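Local coordinates for carbonic anhydrase (PDB 4O1K) that catalyses the reversible hydration of carbon dioxide to bicarbonate as a zinc-dependent, tetrameric beta-class carbonic anhydrase, at the zinc ion site and the interface of chains A and B. Residues are numbered along the deposited sequence; one frame, centred on the assembly and turned at random. Chains: chain A/B, Carbonic anhydrase.

Contact 1 is the zinc site inside chain A, and contact 2 is a patch where chain A meets chain B; the centres of their C-alpha atoms lie about 24 Å apart. They share no residue and no helix or strand. Contact 1 draws on the ends of strands 51-56 and 106-112 and the start of helix 116-121, whereas contact 2 uses helices 154-174 and 210-218 of chain A, with neighbouring loops, against helix 130-143 of chain B. The zinc ligands seen here all come from chain A, while contact 2 joins two copies in the tetramer and has a symmetry twin.

Contact 1: the zinc ion site. Residues chain A 56, 58-59, 81, 112, 115-118. With ZN (zinc ion), chain C.
This is the catalytic zinc site of a beta-carbonic anhydrase: two cysteines, a histidine and an aspartate bind the metal, the family's characteristic set. With A:Asp58 on the zinc, the arrangement is that of the closed state, in which the carboxylate takes the place where water would be activated; catalysis would require it to swing away. A:Asp58 OD1 binds the zinc at 1.9 Å, while OD2 stays at 3.0 Å, too long for a firm second bond. CG of A:Asp58 stands in the crowded position between backbone N and carbonyl carbon (chi1 60°), which turns the carboxylate to the metal. The imidazole of A:His112 enters through NE2, 2.1 Å from the zinc, also with a crowded first torsion (chi1 67°). A:Ser59 CA lies over one face of this ring and A:Cys115 N over the other, both toward the rim, and the A:Asp58 carboxyl carbon CG meets its edge in plane. The sulfurs of A:Cys56 and A:Cys115, SG in each, are anti to their backbone N and bind the zinc at 2.3 Å and 2.2 Å respectively in an irregular shell, with the A:Asp58 OD1–zinc–A:His112 NE2 angle squeezed to 82°. At the start of helix 116-121, the N-H of A:Gly116 points weakly to A:Asp58 OD1 and that of A:Gly117 weakly to OD2, which would temper the carboxylate's charge. The A:Ser59 hydroxyl OG donates to A:Cys56 O in the carbonyl plane, bracing the loop. A:Cys56 SG, besides the metal, accepts A:Ala81 N at 3.1 Å and, almost straight, A:Asp58 N at 3.4 Å.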
ATOM      1  N   CYS A  56      19.087   0.502  -1.473  1.00 26.60           N
ATOM      2  CA  CYS A  56      18.630   0.512  -0.069  1.00 27.41           C
ATOM      3  C   CYS A  56      18.823   1.860   0.623  1.00 31.17           C
ATOM      4  O   CYS A  56      19.822   2.568   0.386  1.00 27.29           O
ATOM      5  CB  CYS A  56      19.308  -0.600   0.713  1.00 30.22           C
ATOM      6  SG  CYS A  56      18.773  -0.636   2.460  1.00 32.16           S
ATOM      7  N   ASP A  58      19.639   2.425   3.594  1.00 25.99           N
ATOM      8  CA  ASP A  58      20.738   2.429   4.572  1.00 33.68           C
ATOM      9  C   ASP A  58      22.082   2.119   3.977  1.00 38.98           C
ATOM     10  O   ASP A  58      23.042   1.911   4.725  1.00 42.23           O
ATOM     11  CB  ASP A  58      20.497   1.532   5.811  1.00 38.74           C
ATOM     12  CG  ASP A  58      20.303   0.046   5.476  1.00 43.10           C
ATOM     13  OD1 ASP A  58      21.131  -0.563   4.755  1.00 39.53           O
ATOM     14  OD2 ASP A  58      19.293  -0.536   5.952  1.00 45.30           O
ATOM     15  N   SER A  59      22.149   2.071   2.649  1.00 38.33           N
ATOM     16  CA  SER A  59      23.431   2.028   1.957  1.00 42.94           C
ATOM     17  C   SER A  59      24.017   3.434   2.095  1.00 44.29           C
ATOM     18  O   SER A  59      23.276   4.391   2.301  1.00 44.05           O
ATOM     19  CB  SER A  59      23.237   1.637   0.491  1.00 44.80           C
ATOM     20  OG  SER A  59      22.499   2.619  -0.223  1.00 44.65           O
ATOM     21  N   ALA A  81      16.033  -2.138   2.502  1.00 26.76           N
ATOM     22  CA  ALA A  81      16.439  -3.424   1.937  1.00 29.60           C
ATOM     23  C   ALA A  81      16.096  -3.623   0.472  1.00 30.26           C
ATOM     24  O   ALA A  81      16.032  -4.747  -0.009  1.00 31.30           O
ATOM     25  CB  ALA A  81      15.978  -4.623   2.826  1.00 25.98           C
ATOM     26  N   HIS A 112      23.343  -4.490  -0.581  1.00 31.17           N
ATOM     27  CA  HIS A 112      24.670  -4.177  -0.046  1.00 30.81           C
ATOM     28  C   HIS A 112      24.939  -5.011   1.185  1.00 30.80           C
ATOM     29  O   HIS A 112      24.021  -5.298   1.966  1.00 29.62           O
ATOM     30  CB  HIS A 112      24.837  -2.669   0.209  1.00 31.74           C
ATOM     31  CG  HIS A 112      23.960  -2.136   1.299  1.00 32.42           C
ATOM     32  ND1 HIS A 112      24.467  -1.561   2.446  1.00 36.40           N
ATOM     33  CD2 HIS A 112      22.611  -2.110   1.427  1.00 33.08           C
ATOM     34  CE1 HIS A 112      23.466  -1.229   3.247  1.00 34.98           C
ATOM     35  NE2 HIS A 112      22.333  -1.536   2.645  1.00 29.92           N
ATOM     36  N   CYS A 115      23.763  -4.818   5.259  1.00 37.84           N
ATOM     37  CA  CYS A 115      22.450  -4.181   5.242  1.00 34.13           C
ATOM     38  C   CYS A 115      21.708  -4.266   6.561  1.00 37.23           C
ATOM     39  O   CYS A 115      21.412  -5.365   7.054  1.00 36.91           O
ATOM     40  CB  CYS A 115      21.587  -4.795   4.152  1.00 30.39           C
ATOM     41  SG  CYS A 115      19.978  -3.972   3.936  1.00 35.67           S
ATOM     42  N   GLY A 116      21.405  -3.101   7.128  1.00 39.31           N
ATOM     43  CA  GLY A 116      20.703  -3.036   8.397  1.00 37.71           C
ATOM     44  C   GLY A 116      19.294  -3.583   8.347  1.00 36.83           C
ATOM     45  O   GLY A 116      18.817  -4.166   9.327  1.00 32.96           O
ATOM     46  N   GLY A 117      18.622  -3.394   7.219  1.00 35.06           N
ATOM     47  CA  GLY A 117      17.249  -3.844   7.067  1.00 37.21           C
ATOM     48  C   GLY A 117      17.127  -5.354   7.059  1.00 32.27           C
ATOM     49  O   GLY A 117      16.271  -5.908   7.739  1.00 34.42           O
ATOM     50  N   VAL A 118      17.990  -6.015   6.288  1.00 31.61           N
ATOM     51  CA  VAL A 118      18.099  -7.475   6.288  1.00 30.59           C
ATOM     52  C   VAL A 118      18.421  -8.018   7.695  1.00 38.20           C
ATOM     53  O   VAL A 118      17.696  -8.908   8.253  1.00 40.94           O
ATOM     54  CB  VAL A 118      19.132  -7.911   5.235  1.00 31.16           C
ATOM     55  CG1 VAL A 118      19.395  -9.401   5.321  1.00 32.18           C
ATOM     56  CG2 VAL A 118      18.634  -7.542   3.845  1.00 28.88           C
TER
HETATM   57 ZN    ZN C 301      20.442  -1.822   3.518  1.00 32.74          ZN

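Contact 2: the interface of chains A and B. Residues chain A 86, 171, 175, 217, 220; chain B 135, 138-139, 142.
The guanidinium of B:Arg142 lies between two isoleucines of chain A: A:Ile220 CD1 covers one face and A:Ile217 CG1 the other, both toward the rim. Its edge is polar, with A:Ile217 O and B:Asp139 OD1 in plane. NH2 donates to A:Ile217 O at 3.1 Å, on a carbonyl lone pair and with 157° at the hydrogen, while NH1 forms a salt bridge within chain B to B:Asp139 OD1 at 3.4 Å. Opposite faces and two edge partners together fix the rotation of the group, which B:Arg142 delivers on a chain extended from CG to NE. A second guanidinium, that of A:Arg171, is bent round at chi3 (61°) and meets a water at its edge through NH2. It slides past B:Arg142 in the opposite direction, the two planes 76° apart, so the arginines do not stack. A:Lys175, extended beyond CG, crosses B:Asp139 obliquely and sets its ammonium NZ 2.9 Å from OD1, in a salt bridge and hydrogen bond that come from above the carboxylate plane. The water bridges A:Arg171 NH2 to the same B:Asp139 OD1, which it meets at 3.2 Å. One carboxylate oxygen therefore gathers the lysine, the arginine of its own helix and the water, and the surrounding positive charge would favour its ionised form. Along the lysine stem, A:Lys175 CB packs on B:Arg135 CD at 3.7 Å, and A:Asn86 CB touches that methylene too. Beyond the charged groups, A:Ile220 CD1 rests on B:Arg138 CB at 3.7 Å. All four chain B residues project from helix 130-143, which lies against the end of helix 154-174, the end of helix 210-218 and adjoining loops of chain A in this part of a two-fold interface of the tetramer.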
ATOM      1  N   ASN A  86       4.851  -6.455  -4.519  1.00 35.84           N
ATOM      2  CA  ASN A  86       3.795  -6.262  -5.504  1.00 39.73           C
ATOM      3  C   ASN A  86       2.615  -5.395  -5.057  1.00 35.56           C
ATOM      4  O   ASN A  86       1.909  -4.844  -5.887  1.00 44.87           O
ATOM      5  CB  ASN A  86       3.358  -7.578  -6.142  1.00 51.03           C
ATOM      6  CG  ASN A  86       3.230  -8.688  -5.147  1.00 55.37           C
ATOM      7  OD1 ASN A  86       4.214  -9.282  -4.723  1.00 58.51           O
ATOM      8  ND2 ASN A  86       2.010  -8.994  -4.786  1.00 56.51           N
ATOM      9  N   ARG A 171      13.529 -10.953  -9.659  1.00 25.78           N
ATOM     10  CA  ARG A 171      12.391 -11.748 -10.122  1.00 27.95           C
ATOM     11  C   ARG A 171      11.106 -10.927 -10.037  1.00 29.63           C
ATOM     12  O   ARG A 171      10.307 -10.938 -10.973  1.00 30.21           O
ATOM     13  CB  ARG A 171      12.246 -13.049  -9.314  1.00 28.77           C
ATOM     14  CG  ARG A 171      13.355 -14.084  -9.568  1.00 36.17           C
ATOM     15  CD  ARG A 171      12.988 -15.433  -8.918  1.00 41.14           C
ATOM     16  NE  ARG A 171      11.755 -15.994  -9.479  1.00 46.12           N
ATOM     17  CZ  ARG A 171      10.588 -16.050  -8.837  1.00 50.27           C
ATOM     18  NH1 ARG A 171      10.482 -15.600  -7.590  1.00 53.13           N
ATOM     19  NH2 ARG A 171       9.521 -16.575  -9.431  1.00 49.05           N
ATOM     20  N   LYS A 175       8.231  -9.818 -13.115  1.00 27.90           N
ATOM     21  CA  LYS A 175       6.797 -10.131 -13.127  1.00 28.26           C
ATOM     22  C   LYS A 175       5.950  -8.990 -13.639  1.00 30.72           C
ATOM     23  O   LYS A 175       4.804  -9.208 -14.076  1.00 31.82           O
ATOM     24  CB  LYS A 175       6.323 -10.479 -11.720  1.00 26.22           C
ATOM     25  CG  LYS A 175       7.004 -11.702 -11.097  1.00 27.53           C
ATOM     26  CD  LYS A 175       6.546 -11.861  -9.613  1.00 27.48           C
ATOM     27  CE  LYS A 175       7.353 -12.969  -8.918  1.00 34.78           C
ATOM     28  NZ  LYS A 175       6.970 -13.036  -7.462  1.00 35.98           N
ATOM     29  N   ILE A 217       8.607 -17.358 -15.111  1.00 49.81           N
ATOM     30  CA  ILE A 217       7.437 -16.547 -14.824  1.00 46.61           C
ATOM     31  C   ILE A 217       6.392 -16.671 -15.937  1.00 45.28           C
ATOM     32  O   ILE A 217       5.193 -16.628 -15.671  1.00 44.24           O
ATOM     33  CB  ILE A 217       7.832 -15.078 -14.596  1.00 47.22           C
ATOM     34  CG1 ILE A 217       8.599 -14.949 -13.285  1.00 49.92           C
ATOM     35  CG2 ILE A 217       6.607 -14.184 -14.543  1.00 45.95           C
ATOM     36  CD1 ILE A 217       9.388 -13.655 -13.148  1.00 50.70           C
ATOM     37  N   ILE A 220       2.774 -19.267 -16.589  1.00 55.47           N
ATOM     38  CA  ILE A 220       1.373 -18.931 -16.348  1.00 57.46           C
ATOM     39  C   ILE A 220       1.035 -17.463 -16.662  1.00 61.01           C
ATOM     40  O   ILE A 220      -0.139 -17.068 -16.635  1.00 64.85           O
ATOM     41  CB  ILE A 220       0.970 -19.246 -14.900  1.00 55.09           C
ATOM     42  CG1 ILE A 220       1.972 -18.622 -13.926  1.00 51.87           C
ATOM     43  CG2 ILE A 220       0.906 -20.744 -14.696  1.00 58.17           C
ATOM     44  CD1 ILE A 220       1.403 -18.360 -12.525  1.00 47.63           C
TER
ATOM     45  N   ARG B 135      -1.155 -10.667  -9.026  1.00 24.97           N
ATOM     46  CA  ARG B 135       0.162 -11.292  -8.987  1.00 25.07           C
ATOM     47  C   ARG B 135       0.301 -12.165  -7.753  1.00 26.98           C
ATOM     48  O   ARG B 135       0.937 -13.225  -7.800  1.00 28.18           O
ATOM     49  CB  ARG B 135       1.260 -10.207  -9.025  1.00 27.79           C
ATOM     50  CG  ARG B 135       2.722 -10.731  -9.129  1.00 31.42           C
ATOM     51  CD  ARG B 135       3.622  -9.536  -9.414  1.00 31.60           C
ATOM     52  NE  ARG B 135       3.123  -8.833 -10.612  1.00 36.58           N
ATOM     53  CZ  ARG B 135       3.069  -7.516 -10.787  1.00 33.29           C
ATOM     54  NH1 ARG B 135       3.524  -6.672  -9.871  1.00 34.62           N
ATOM     55  NH2 ARG B 135       2.562  -7.019 -11.912  1.00 35.09           N
ATOM     56  N   ARG B 138      -0.815 -15.546  -8.508  1.00 29.93           N
ATOM     57  CA  ARG B 138       0.133 -16.241  -9.341  1.00 30.60           C
ATOM     58  C   ARG B 138       1.308 -16.705  -8.486  1.00 29.55           C
ATOM     59  O   ARG B 138       1.838 -17.778  -8.723  1.00 29.96           O
ATOM     60  CB  ARG B 138       0.562 -15.367 -10.508  1.00 28.98           C
ATOM     61  CG  ARG B 138      -0.570 -15.097 -11.490  1.00 30.24           C
ATOM     62  CD  ARG B 138      -0.048 -14.442 -12.795  1.00 35.24           C
ATOM     63  NE  ARG B 138       0.245 -13.027 -12.602  1.00 33.79           N
ATOM     64  CZ  ARG B 138      -0.653 -12.053 -12.754  1.00 37.34           C
ATOM     65  NH1 ARG B 138      -1.901 -12.348 -13.103  1.00 40.54           N
ATOM     66  NH2 ARG B 138      -0.315 -10.784 -12.569  1.00 34.94           N
ATOM     67  N   ASP B 139       1.662 -15.938  -7.451  1.00 28.25           N
ATOM     68  CA  ASP B 139       2.722 -16.340  -6.538  1.00 28.38           C
ATOM     69  C   ASP B 139       2.321 -17.609  -5.793  1.00 29.81           C
ATOM     70  O   ASP B 139       3.135 -18.529  -5.614  1.00 31.15           O
ATOM     71  CB  ASP B 139       3.045 -15.230  -5.534  1.00 34.66           C
ATOM     72  CG  ASP B 139       3.894 -14.112  -6.138  1.00 43.11           C
ATOM     73  OD1 ASP B 139       4.383 -14.271  -7.273  1.00 42.92           O
ATOM     74  OD2 ASP B 139       4.081 -13.081  -5.453  1.00 46.77           O
ATOM     75  N   ARG B 142       2.913 -20.545  -8.117  1.00 35.68           N
ATOM     76  CA  ARG B 142       4.319 -20.893  -8.239  1.00 36.00           C
ATOM     77  C   ARG B 142       4.829 -21.629  -6.996  1.00 37.30           C
ATOM     78  O   ARG B 142       5.683 -22.494  -7.108  1.00 41.04           O
ATOM     79  CB  ARG B 142       5.152 -19.638  -8.550  1.00 42.07           C
ATOM     80  CG  ARG B 142       4.812 -19.023  -9.907  1.00 43.43           C
ATOM     81  CD  ARG B 142       5.606 -17.737 -10.202  1.00 48.11           C
ATOM     82  NE  ARG B 142       5.200 -17.172 -11.485  1.00 46.10           N
ATOM     83  CZ  ARG B 142       4.564 -16.019 -11.632  1.00 47.14           C
ATOM     84  NH1 ARG B 142       4.282 -15.249 -10.576  1.00 46.94           N
ATOM     85  NH2 ARG B 142       4.227 -15.614 -12.852  1.00 49.52           N
TER
HETATM   86  O   HOH W   1       6.833 -16.348  -7.719  1.00 50.12           O